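Long-range contact in deacetylase EF_0837 (Enterococcus faecalis, PDB 2ICS), which is a binuclear zinc amidohydrolase that binds adenine in its active site and deacetylates acetyl-(R)-mandelate with very low efficiency in vitro: residues F213-K227 against H254-A266. Numbering follows the deposited sequence.
Sequences FNGKENGILDQATDK and HVAETALREGMKA
F213, I220 and L221 pack against one side of helix 253-261 in a largely hydrophobic contact that buries 638 Å², where the loop leaving the metal-binding end of TIM-barrel strand 208-210 meets the helix that follows strand 241-243. N214 sits beside zinc ligand H211. The F213 ring is the main wedge: A256 CA lies over one face, 4.1 Å from the ring centroid and 23° off its normal, a CH-pi contact, while F213 CE2 reaches A266 CB at 3.9 Å. V255, with CG1 anti to its backbone N (chi1 177°), divides its two methyls: CG1 meets I220 CG1 and F213 CB, whereas CG2 rests on G215 CA and L221. L221 forks across one helical turn, CD1 touching T258 CG2 at 3.7 Å and CD2 touching H254 CD2 at 3.6 Å.

Toward the hairpin the contact turns polar. H254 NE2 donates to the syn lone pair of D226 OD1 (2.8 Å); the bond is nearly straight (171°), with OD1 in the plane of the imidazole and the two groups nearly coplanar. A water donating to both D226 OD2 and T258 OG1 ties the other carboxylate oxygen to the helix; a second water bridges D226 O and E262 OE2. D226 itself belongs to a G1 bulge in the hairpin of strands 221-222 and 227-228.

Past the Schellman motif at G263, the selenium of M264 lies 4.0 Å from I220 CD1. Helix 230-237 flanks this end through A232, W233 and Y236, W233 also bonding E262 OE1, while V296 of helix 286-296 packs on A256 and L260.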
# COMPACT_ATOMS: atom_id res chain seq x y z
N PHE A 213 12.61 -2.74 2.36
CA PHE A 213 13.82 -3.03 1.61
C PHE A 213 14.62 -1.79 1.22
O PHE A 213 15.18 -1.73 0.13
CB PHE A 213 13.51 -3.85 0.35
CG PHE A 213 12.91 -5.21 0.62
CD1 PHE A 213 13.20 -5.90 1.80
CD2 PHE A 213 12.07 -5.81 -0.31
CE1 PHE A 213 12.66 -7.16 2.05
CE2 PHE A 213 11.53 -7.07 -0.08
CZ PHE A 213 11.82 -7.75 1.10
N ASN A 214 14.69 -0.80 2.11
CA ASN A 214 15.46 0.39 1.80
C ASN A 214 16.94 0.03 1.90
O ASN A 214 17.32 -0.89 2.63
CB ASN A 214 15.12 1.55 2.76
CG ASN A 214 15.62 1.32 4.17
OD1 ASN A 214 14.84 1.16 5.11
ND2 ASN A 214 16.94 1.32 4.33
N GLY A 215 17.78 0.74 1.15
CA GLY A 215 19.20 0.43 1.15
C GLY A 215 20.09 1.22 2.08
O GLY A 215 21.31 1.19 1.95
N LYS A 216 19.50 1.94 3.03
CA LYS A 216 20.28 2.73 3.97
C LYS A 216 21.06 1.81 4.92
O LYS A 216 20.76 0.62 5.04
CB LYS A 216 19.35 3.65 4.76
CG LYS A 216 18.55 4.59 3.85
CD LYS A 216 17.52 5.43 4.61
CE LYS A 216 16.70 6.28 3.63
NZ LYS A 216 15.56 7.02 4.27
N GLU A 217 22.08 2.37 5.58
CA GLU A 217 22.90 1.60 6.51
C GLU A 217 22.08 1.05 7.67
O GLU A 217 22.37 -0.03 8.20
CB GLU A 217 24.03 2.48 7.08
CG GLU A 217 25.07 2.91 6.05
CD GLU A 217 26.15 3.82 6.65
OE1 GLU A 217 25.82 4.97 7.02
OE2 GLU A 217 27.31 3.37 6.74
N ASN A 218 21.06 1.80 8.08
CA ASN A 218 20.19 1.41 9.18
C ASN A 218 19.05 0.51 8.69
O ASN A 218 18.08 0.29 9.41
CB ASN A 218 19.64 2.66 9.86
CG ASN A 218 18.90 2.37 11.15
OD1 ASN A 218 19.40 1.64 12.01
ND2 ASN A 218 17.72 2.95 11.30
N GLY A 219 19.19 -0.00 7.47
CA GLY A 219 18.17 -0.88 6.89
C GLY A 219 18.37 -2.32 7.33
O GLY A 219 19.21 -2.59 8.19
N ILE A 220 17.62 -3.25 6.75
CA ILE A 220 17.71 -4.67 7.14
C ILE A 220 18.93 -5.43 6.60
O ILE A 220 19.22 -6.53 7.07
CB ILE A 220 16.45 -5.45 6.73
CG1 ILE A 220 16.36 -5.56 5.21
CG2 ILE A 220 15.21 -4.77 7.29
CD1 ILE A 220 15.23 -6.46 4.73
N LEU A 221 19.63 -4.88 5.62
CA LEU A 221 20.80 -5.57 5.09
C LEU A 221 22.08 -5.12 5.80
O LEU A 221 22.31 -3.93 6.00
CB LEU A 221 20.95 -5.32 3.58
CG LEU A 221 22.18 -5.99 2.93
CD1 LEU A 221 21.99 -7.50 2.93
CD2 LEU A 221 22.36 -5.48 1.52
N ASP A 222 22.91 -6.08 6.20
CA ASP A 222 24.18 -5.77 6.85
C ASP A 222 25.14 -5.62 5.68
O ASP A 222 25.55 -6.61 5.06
CB ASP A 222 24.64 -6.91 7.75
CG ASP A 222 25.83 -6.53 8.62
OD1 ASP A 222 26.79 -5.93 8.09
OD2 ASP A 222 25.81 -6.83 9.84
N GLN A 223 25.50 -4.38 5.36
CA GLN A 223 26.39 -4.11 4.24
C GLN A 223 27.78 -4.74 4.39
O GLN A 223 28.46 -4.99 3.40
CB GLN A 223 26.53 -2.60 4.04
CG GLN A 223 25.21 -1.92 3.71
CD GLN A 223 25.35 -0.41 3.61
OE1 GLN A 223 25.81 0.25 4.55
NE2 GLN A 223 24.95 0.15 2.47
N ALA A 224 28.18 -5.01 5.63
CA ALA A 224 29.49 -5.59 5.90
C ALA A 224 29.58 -7.07 5.54
O ALA A 224 30.61 -7.52 5.02
CB ALA A 224 29.85 -5.40 7.37
N THR A 225 28.52 -7.82 5.81
CA THR A 225 28.51 -9.25 5.52
C THR A 225 27.62 -9.57 4.32
O THR A 225 27.61 -10.70 3.83
CB THR A 225 28.02 -10.05 6.74
OG1 THR A 225 26.66 -9.71 7.03
CG2 THR A 225 28.89 -9.74 7.95
N ASP A 226 26.88 -8.57 3.86
CA ASP A 226 25.98 -8.73 2.73
C ASP A 226 24.91 -9.75 3.08
O ASP A 226 24.46 -10.52 2.23
CB ASP A 226 26.76 -9.17 1.49
CG ASP A 226 26.05 -8.83 0.20
OD1 ASP A 226 25.63 -7.66 0.04
OD2 ASP A 226 25.90 -9.73 -0.66
N LYS A 227 24.50 -9.76 4.34
CA LYS A 227 23.47 -10.67 4.81
C LYS A 227 22.39 -9.89 5.55
O LYS A 227 22.64 -8.80 6.05
CB LYS A 227 24.08 -11.71 5.76
CG LYS A 227 25.03 -12.70 5.10
CD LYS A 227 25.72 -13.58 6.13
CE LYS A 227 24.71 -14.35 6.99
NZ LYS A 227 23.87 -15.29 6.19
N HIS A 254 19.14 -4.51 -4.66
CA HIS A 254 20.07 -5.44 -4.03
C HIS A 254 19.51 -6.00 -2.73
O HIS A 254 19.64 -7.20 -2.45
CB HIS A 254 21.41 -4.76 -3.76
CG HIS A 254 22.44 -5.69 -3.20
ND1 HIS A 254 22.92 -6.77 -3.90
CD2 HIS A 254 23.02 -5.74 -1.98
CE1 HIS A 254 23.76 -7.45 -3.14
NE2 HIS A 254 23.84 -6.84 -1.96
N VAL A 255 18.88 -5.14 -1.93
CA VAL A 255 18.32 -5.57 -0.66
C VAL A 255 17.19 -6.58 -0.86
O VAL A 255 17.13 -7.61 -0.18
CB VAL A 255 17.82 -4.36 0.14
CG1 VAL A 255 17.15 -4.82 1.43
CG2 VAL A 255 18.99 -3.43 0.46
N ALA A 256 16.29 -6.28 -1.79
CA ALA A 256 15.15 -7.15 -2.09
C ALA A 256 15.62 -8.49 -2.65
O ALA A 256 15.07 -9.54 -2.32
CB ALA A 256 14.21 -6.47 -3.10
N GLU A 257 16.64 -8.44 -3.50
CA GLU A 257 17.18 -9.64 -4.11
C GLU A 257 17.88 -10.48 -3.05
O GLU A 257 17.72 -11.70 -3.02
CB GLU A 257 18.16 -9.28 -5.23
CG GLU A 257 17.50 -8.53 -6.39
CD GLU A 257 18.50 -7.96 -7.37
OE1 GLU A 257 19.60 -7.54 -6.94
OE2 GLU A 257 18.18 -7.91 -8.58
N THR A 258 18.66 -9.83 -2.19
CA THR A 258 19.36 -10.56 -1.14
C THR A 258 18.33 -11.23 -0.24
O THR A 258 18.47 -12.40 0.10
CB THR A 258 20.23 -9.62 -0.29
OG1 THR A 258 21.26 -9.07 -1.12
CG2 THR A 258 20.88 -10.39 0.85
N ALA A 259 17.30 -10.48 0.14
CA ALA A 259 16.26 -11.03 1.00
C ALA A 259 15.62 -12.26 0.37
O ALA A 259 15.42 -13.28 1.04
CB ALA A 259 15.20 -9.96 1.29
N LEU A 260 15.30 -12.18 -0.92
CA LEU A 260 14.67 -13.32 -1.60
C LEU A 260 15.58 -14.54 -1.56
O LEU A 260 15.13 -15.65 -1.26
CB LEU A 260 14.35 -12.96 -3.06
CG LEU A 260 13.68 -14.07 -3.89
CD1 LEU A 260 12.38 -14.52 -3.23
CD2 LEU A 260 13.40 -13.57 -5.30
N ARG A 261 16.87 -14.35 -1.85
CA ARG A 261 17.81 -15.46 -1.82
C ARG A 261 17.84 -16.13 -0.45
O ARG A 261 18.12 -17.32 -0.35
CB ARG A 261 19.22 -14.98 -2.21
CG ARG A 261 19.44 -14.96 -3.71
CD ARG A 261 20.78 -14.33 -4.10
NE ARG A 261 20.80 -12.89 -3.84
CZ ARG A 261 21.78 -12.08 -4.23
NH1 ARG A 261 22.82 -12.56 -4.91
NH2 ARG A 261 21.72 -10.78 -3.95
N GLU A 262 17.54 -15.37 0.60
CA GLU A 262 17.51 -15.92 1.95
C GLU A 262 16.11 -16.44 2.28
O GLU A 262 15.86 -16.93 3.37
CB GLU A 262 17.93 -14.86 2.99
CG GLU A 262 19.43 -14.59 3.02
CD GLU A 262 19.86 -13.59 4.08
OE1 GLU A 262 19.34 -13.65 5.22
OE2 GLU A 262 20.74 -12.75 3.79
N GLY A 263 15.20 -16.31 1.32
CA GLY A 263 13.85 -16.80 1.52
C GLY A 263 12.90 -15.80 2.14
O GLY A 263 11.84 -16.18 2.65
N MSE A 264 13.26 -14.52 2.10
CA MSE A 264 12.42 -13.47 2.67
C MSE A 264 11.71 -12.66 1.58
O MSE A 264 12.35 -12.21 0.63
CB MSE A 264 13.28 -12.54 3.52
CG MSE A 264 12.53 -11.38 4.16
SE MSE A 264 13.74 -10.14 5.04
CE MSE A 264 13.83 -10.98 6.79
N LYS A 265 10.40 -12.49 1.73
CA LYS A 265 9.59 -11.73 0.77
C LYS A 265 8.74 -10.70 1.50
O LYS A 265 8.34 -10.92 2.65
CB LYS A 265 8.66 -12.66 -0.02
CG LYS A 265 9.37 -13.71 -0.86
CD LYS A 265 8.38 -14.60 -1.60
CE LYS A 265 9.12 -15.65 -2.43
NZ LYS A 265 8.20 -16.55 -3.18
N ALA A 266 8.45 -9.58 0.84
CA ALA A 266 7.61 -8.56 1.45
C ALA A 266 6.18 -9.09 1.51
O ALA A 266 5.75 -9.83 0.62
CB ALA A 266 7.66 -7.27 0.64
O HOH W 1 22.72 -13.27 2.26
O HOH W 2 23.48 -10.70 -1.59